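Local coordinates for protein 2,3-dimethylmalate lyase (Aspergillus niger, PDB 3FA4) that belongs to the phosphoenolpyruvate phosphomutase family of TIM-barrel proteins and binds a magnesium ion, at residues R32-S36 against A37-A41; A47-A50 against A51-G55; G244-V247 against A248-E252. All coordinates share one frame; numbering follows the deposited sequence.

Contact 1 (R32-S36 against A37-A41)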
loop_
_atom_site.group_PDB
_atom_site.type_symbol
_atom_site.label_atom_id
_atom_site.label_comp_id
_atom_site.label_asym_id
_atom_site.label_seq_id
_atom_site.Cartn_x
_atom_site.Cartn_y
_atom_site.Cartn_z
ATOM N N ARG B 32 6.041 0.309 20.792
ATOM C CA ARG B 32 6.057 1.382 21.799
ATOM C C ARG B 32 6.189 0.858 23.205
ATOM O O ARG B 32 6.989 1.414 23.983
ATOM C CB ARG B 32 4.789 2.236 21.792
ATOM C CG ARG B 32 4.553 2.969 20.562
ATOM C CD ARG B 32 5.444 4.127 20.581
ATOM N NE ARG B 32 5.137 5.013 19.466
ATOM C CZ ARG B 32 5.658 6.229 19.317
ATOM N NH1 ARG B 32 6.524 6.732 20.204
ATOM N NH2 ARG B 32 5.299 6.945 18.280
ATOM N N VAL B 33 5.378 -0.151 23.565
ATOM C CA VAL B 33 5.500 -0.823 24.895
ATOM C C VAL B 33 6.919 -1.377 25.204
ATOM O O VAL B 33 7.503 -1.109 26.254
ATOM C CB VAL B 33 4.438 -1.893 25.080
ATOM C CG1 VAL B 33 4.549 -2.517 26.391
ATOM C CG2 VAL B 33 2.982 -1.302 24.875
ATOM N N ALA B 34 7.486 -2.123 24.264
ATOM C CA ALA B 34 8.829 -2.680 24.418
ATOM C C ALA B 34 9.899 -1.580 24.536
ATOM O O ALA B 34 10.832 -1.694 25.352
ATOM C CB ALA B 34 9.137 -3.590 23.219
ATOM N N LEU B 35 9.815 -0.547 23.693
ATOM C CA LEU B 35 10.723 0.573 23.807
ATOM C C LEU B 35 10.646 1.311 25.208
ATOM O O LEU B 35 11.674 1.719 25.742
ATOM C CB LEU B 35 10.469 1.558 22.663
ATOM C CG LEU B 35 11.325 1.619 21.382
ATOM C CD1 LEU B 35 12.449 0.591 21.241
ATOM C CD2 LEU B 35 10.447 1.772 20.091
ATOM N N SER B 36 9.427 1.475 25.756
ATOM C CA SER B 36 9.172 2.152 27.016
ATOM C C SER B 36 9.739 1.357 28.186
ATOM O O SER B 36 9.932 1.925 29.281
ATOM C CB SER B 36 7.673 2.305 27.264
ATOM O OG SER B 36 7.026 3.028 26.228
ATOM N N ALA B 37 9.960 0.048 27.969
ATOM C CA ALA B 37 10.409 -0.859 29.004
ATOM C C ALA B 37 11.930 -0.820 28.951
ATOM O O ALA B 37 12.627 -1.172 29.889
ATOM C CB ALA B 37 9.865 -2.241 28.759
ATOM N N GLY B 38 12.476 -0.282 27.878
ATOM C CA GLY B 38 13.894 0.042 27.943
ATOM C C GLY B 38 14.734 -0.915 27.150
ATOM O O GLY B 38 15.945 -0.918 27.317
ATOM N N PHE B 39 14.116 -1.671 26.242
ATOM C CA PHE B 39 14.866 -2.531 25.295
ATOM C C PHE B 39 15.641 -1.724 24.263
ATOM O O PHE B 39 15.117 -0.720 23.787
ATOM C CB PHE B 39 13.921 -3.556 24.668
ATOM C CG PHE B 39 13.535 -4.589 25.626
ATOM C CD1 PHE B 39 12.328 -4.550 26.239
ATOM C CD2 PHE B 39 14.465 -5.554 26.016
ATOM C CE1 PHE B 39 12.016 -5.500 27.210
ATOM C CE2 PHE B 39 14.168 -6.494 26.976
ATOM C CZ PHE B 39 12.930 -6.465 27.566
ATOM N N ASP B 40 16.918 -2.096 24.018
ATOM C CA ASP B 40 17.807 -1.449 23.030
ATOM C C ASP B 40 17.825 -2.113 21.629
ATOM O O ASP B 40 18.762 -1.867 20.846
ATOM C CB ASP B 40 19.238 -1.483 23.477
ATOM C CG ASP B 40 19.523 -0.563 24.625
ATOM O OD1 ASP B 40 18.898 0.528 24.800
ATOM O OD2 ASP B 40 20.469 -0.934 25.365
ATOM N N ALA B 41 16.847 -2.977 21.363
ATOM C CA ALA B 41 16.733 -3.666 20.090
ATOM C C ALA B 41 15.347 -4.269 20.049
ATOM O O ALA B 41 14.801 -4.600 21.090
ATOM C CB ALA B 41 17.794 -4.760 19.987
#
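Ala34 and Phe39 meet where helix 28-37 ends, and the backbone bonds identify the ending. Phe39 N reaches back to Ala34 O, a long and weak bond of 3.4 Å, although its N-H points well at the acceptor (162°). Gly38 N bonds weakly to Leu35 O at 3.0 Å, inside the turn that the first bond spans. With the positive phi of Gly38 (106°), these two bonds define a Schellman motif. Glycine fits here because it has no CB to press on the carbonyl oxygen of Ala37. Ala34 O also accepts from Ala37 N, 3.3 Å from the oxygen and well above the carbonyl plane, and weakly from Gly38 N.

The aromatic ring meets the same carbonyl. Phe39 turns its edge to it, with Ala34 O close to the ring plane and 3.3 Å from Phe39 CD1. The first torsion sets this up: CG lies anti to the carbonyl carbon and beside the backbone N (chi1 -72°), which returns the ring toward the helix end. The apolar pair is looser, Ala34 CB lying 4.5 Å from Phe39 CD1. Beyond the turn, Phe39 packs on Pro23 of strand 20-25 and on Lys258 of the second subunit, while Ala34 packs on Met254 of that subunit.

One side-chain hydrogen bond closes the preceding turn. Ser36 OG gives its proton to Arg32 O over 2.8 Å, and Ser36 N bonds to the same oxygen from the opposite face of the carbonyl plane. Arg32 NH2 itself bonds Gly55 O of the second subunit.

Several donors thus converge on the last carbonyls of the helix, most of them through weak bonds, and the polar closure is shared among many modest interactions while the aromatic edge covers Ala34 O.

Contact 2 (A47-A50 against A51-G55)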
loop_
_atom_site.group_PDB
_atom_site.type_symbol
_atom_site.label_atom_id
_atom_site.label_comp_id
_atom_site.label_asym_id
_atom_site.label_seq_id
_atom_site.Cartn_x
_atom_site.Cartn_y
_atom_site.Cartn_z
ATOM N N ALA B 47 5.384 -13.946 12.222
ATOM C CA ALA B 47 4.173 -14.654 12.642
ATOM C C ALA B 47 3.174 -13.660 13.199
ATOM O O ALA B 47 2.000 -13.746 12.904
ATOM C CB ALA B 47 4.474 -15.765 13.651
ATOM N N GLY B 48 3.679 -12.686 13.950
ATOM C CA GLY B 48 2.912 -11.583 14.473
ATOM C C GLY B 48 2.393 -10.565 13.481
ATOM O O GLY B 48 1.306 -10.007 13.715
ATOM N N THR B 49 3.144 -10.316 12.385
ATOM C CA THR B 49 2.707 -9.446 11.250
ATOM C C THR B 49 1.558 -10.119 10.522
ATOM O O THR B 49 0.541 -9.498 10.279
ATOM C CB THR B 49 3.894 -9.149 10.263
ATOM O OG1 THR B 49 4.995 -8.604 11.002
ATOM C CG2 THR B 49 3.544 -8.175 9.092
ATOM N N ALA B 50 1.711 -11.397 10.177
ATOM C CA ALA B 50 0.643 -12.184 9.621
ATOM C C ALA B 50 -0.578 -12.144 10.526
ATOM O O ALA B 50 -1.673 -12.005 10.030
ATOM C CB ALA B 50 1.141 -13.655 9.443
ATOM N N ALA B 51 -0.405 -12.351 11.846
ATOM C CA ALA B 51 -1.537 -12.291 12.817
ATOM C C ALA B 51 -2.193 -10.906 12.893
ATOM O O ALA B 51 -3.418 -10.799 12.816
ATOM C CB ALA B 51 -1.085 -12.750 14.195
ATOM N N SER B 52 -1.386 -9.833 12.985
ATOM C CA SER B 52 -1.921 -8.457 13.056
ATOM C C SER B 52 -2.369 -7.826 11.721
ATOM O O SER B 52 -3.402 -7.183 11.607
ATOM C CB SER B 52 -0.868 -7.595 13.709
ATOM O OG SER B 52 -1.383 -6.350 14.077
ATOM N N VAL B 53 -1.595 -7.988 10.686
ATOM C CA VAL B 53 -1.940 -7.331 9.416
ATOM C C VAL B 53 -3.066 -8.071 8.711
ATOM O O VAL B 53 -3.911 -7.447 8.145
ATOM C CB VAL B 53 -0.656 -7.096 8.547
ATOM C CG1 VAL B 53 -0.966 -6.609 7.167
ATOM C CG2 VAL B 53 0.251 -6.086 9.240
ATOM N N HIS B 54 -3.107 -9.394 8.780
ATOM C CA HIS B 54 -4.058 -10.130 7.999
ATOM C C HIS B 54 -5.003 -10.979 8.889
ATOM O O HIS B 54 -5.928 -11.618 8.372
ATOM C CB HIS B 54 -3.336 -11.039 6.994
ATOM C CG HIS B 54 -2.495 -10.307 6.001
ATOM N ND1 HIS B 54 -3.030 -9.563 4.971
ATOM C CD2 HIS B 54 -1.152 -10.231 5.858
ATOM C CE1 HIS B 54 -2.049 -9.037 4.251
ATOM N NE2 HIS B 54 -0.901 -9.439 4.759
ATOM N N GLY B 55 -4.737 -11.033 10.205
ATOM C CA GLY B 55 -5.507 -11.922 11.086
ATOM C C GLY B 55 -5.450 -13.363 10.589
ATOM O O GLY B 55 -6.470 -14.051 10.555
#
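His54 holds its imidazole beside Ala50 O, which lies 3.6 Å from His54 CB and approaches the ring obliquely. One face of the ring carries Val53 CG1, 3.7 Å above the plane and offset toward the rim. Beyond the helix, His54 NE2 is hydrogen-bonded to Asp66 OD2, which would limit the rotation of the ring.

Thr49 and Val53 lie one helical turn apart, side by side and pointing the same way. Their CG2 methyls touch at 3.9 Å. That contact follows from the threonine torsion: at chi1 -54° its methyl is anti to the backbone N, while OG1 sits beside that N and bonds back to Thr45 O. The bond from Val53 N to Thr49 O is short, 2.6 Å, and fairly straight at 160°, and Val53 CB also closes on that oxygen, at 3.2 Å. Ser52 N to Gly48 O, at 2.8 Å, and Ala51 N to Ala47 O continue the i to i-4 helical pattern. It relaxes at the end: His54 N is 3.2 Å from Ala50 O and stands above the carbonyl plane, just before Gly55 takes positive phi.

Helix 46-54 directly follows barrel strand 42-44, and the side chain of Ala47 comes to about 7 Å from the bound magnesium ion. In the second subunit, Ser52 OG bonds Asp27 OD2, Ser52 packs on its counterpart and Ala51 on Cys278.

Chemically, the small side chains are consistent with close packing at Ala51 and Ser52, while the hydroxyls of Thr49 and Ser52 and the imidazole of His54 each have a hydrogen-bond partner beyond the segment.

Contact 3 (G244-V247 against A248-E252)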
loop_
_atom_site.group_PDB
_atom_site.type_symbol
_atom_site.label_atom_id
_atom_site.label_comp_id
_atom_site.label_asym_id
_atom_site.label_seq_id
_atom_site.Cartn_x
_atom_site.Cartn_y
_atom_site.Cartn_z
ATOM N N GLY B 244 1.953 -13.400 23.126
ATOM C CA GLY B 244 1.342 -14.301 24.085
ATOM C C GLY B 244 0.518 -13.535 25.088
ATOM O O GLY B 244 -0.683 -13.730 25.128
ATOM N N PRO B 245 1.155 -12.670 25.916
ATOM C CA PRO B 245 0.463 -11.725 26.780
ATOM C C PRO B 245 -0.700 -10.992 26.125
ATOM O O PRO B 245 -1.768 -10.963 26.707
ATOM C CB PRO B 245 1.579 -10.758 27.131
ATOM C CG PRO B 245 2.775 -11.693 27.333
ATOM C CD PRO B 245 2.621 -12.562 26.093
ATOM N N ALA B 246 -0.543 -10.419 24.919
ATOM C CA ALA B 246 -1.630 -9.646 24.323
ATOM C C ALA B 246 -2.829 -10.478 24.031
ATOM O O ALA B 246 -3.902 -9.985 24.267
ATOM C CB ALA B 246 -1.228 -8.870 23.090
ATOM N N VAL B 247 -2.670 -11.715 23.535
ATOM C CA VAL B 247 -3.791 -12.555 23.167
ATOM C C VAL B 247 -4.528 -13.001 24.423
ATOM O O VAL B 247 -5.773 -12.919 24.440
ATOM C CB VAL B 247 -3.385 -13.758 22.251
ATOM C CG1 VAL B 247 -4.577 -14.404 21.662
ATOM C CG2 VAL B 247 -2.621 -13.273 21.083
ATOM N N ALA B 248 -3.797 -13.452 25.469
ATOM C CA ALA B 248 -4.421 -13.846 26.766
ATOM C C ALA B 248 -5.202 -12.705 27.364
ATOM O O ALA B 248 -6.335 -12.921 27.806
ATOM C CB ALA B 248 -3.400 -14.365 27.805
ATOM N N ALA B 249 -4.623 -11.507 27.406
ATOM C CA ALA B 249 -5.356 -10.394 28.021
ATOM C C ALA B 249 -6.569 -9.928 27.212
ATOM O O ALA B 249 -7.589 -9.517 27.792
ATOM C CB ALA B 249 -4.438 -9.219 28.329
ATOM N N MET B 250 -6.476 -9.977 25.884
ATOM C CA MET B 250 -7.601 -9.564 25.054
ATOM C C MET B 250 -8.727 -10.562 25.193
ATOM O O MET B 250 -9.899 -10.182 25.099
ATOM C CB MET B 250 -7.228 -9.409 23.586
ATOM C CG MET B 250 -6.155 -8.368 23.326
ATOM S SD MET B 250 -6.053 -7.753 21.628
ATOM C CE MET B 250 -5.029 -8.952 20.846
ATOM N N ARG B 251 -8.379 -11.842 25.382
ATOM C CA ARG B 251 -9.413 -12.855 25.533
ATOM C C ARG B 251 -10.136 -12.713 26.858
ATOM O O ARG B 251 -11.378 -12.705 26.837
ATOM C CB ARG B 251 -8.923 -14.305 25.283
ATOM C CG ARG B 251 -8.301 -14.482 23.887
ATOM C CD ARG B 251 -8.236 -15.973 23.402
ATOM N NE ARG B 251 -8.288 -16.953 24.497
ATOM C CZ ARG B 251 -8.403 -18.278 24.320
ATOM N NH1 ARG B 251 -8.475 -18.784 23.084
ATOM N NH2 ARG B 251 -8.497 -19.103 25.376
ATOM N N GLU B 252 -9.393 -12.601 27.983
ATOM C CA GLU B 252 -10.062 -12.390 29.279
ATOM C C GLU B 252 -10.724 -11.015 29.443
ATOM O O GLU B 252 -11.752 -10.906 30.096
ATOM C CB GLU B 252 -9.244 -12.818 30.501
ATOM C CG GLU B 252 -7.812 -12.373 30.503
ATOM C CD GLU B 252 -7.316 -11.873 31.914
ATOM O OE1 GLU B 252 -7.934 -12.267 32.975
ATOM O OE2 GLU B 252 -6.326 -11.052 31.950
#
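The first half of helix 243-260 brings Ala246 and Met250 together one turn apart, as it does Val247 and Arg251. Four i to i-4 backbone bonds establish the regular helix. The straightest runs from Ala248 N to Gly244 O, 3.1 Å long with an N-H...O angle of 178°, and Ala249 N meets Pro245 O over 3.0 Å. Pro245 has no N-H to give, but its carbonyl still accepts in the ordinary way.

Met250 folds back over the turn behind it. Its CG is modelled unusually close to Ala246 O, a separation whose exact value is doubtful, and the chain then bends at chi3 (-85°), which carries CE back to within 4.4 Å of Ala246 CB. This helix comes after strand 235-238 of the parallel barrel sheet and runs along the second subunit: Pro245 packs on Ala253 of that chain, and Ala249 on its own counterpart there, so that the two copies of the helix meet through small side chains.

Arg251 leaves the helix on another side. Its CG, anti to the carbonyl carbon (chi1 -57°), is placed near Val247 O, again at a doubtfully short separation; that oxygen also accepts from Arg251 N. Val247 CG1 is 4.3 Å from Arg251 CG, a loose neighbour, and Arg251 also packs on Val33 of the second subunit.

Contacts 1, 2 and 3 follow one another along the chain without interleaving. Contact 1 closes helix 28-37 and leads into strand 42-44; contact 2 lies on helix 46-54, directly after that strand; contact 3 lies on helix 243-260, after strand 235-238. Strand 20-25 lies between these two strands in the parallel sheet. The centres of contacts 1 and 2 are about 21 Å apart. Contact 3 has its centre about 19 Å from that of contact 1 and about 15 Å from that of contact 2, and none touch within the chain. All three reach the second subunit, where contacts 1 and 2 meet each other's copies. Together they place this part of the barrel at a subunit interface.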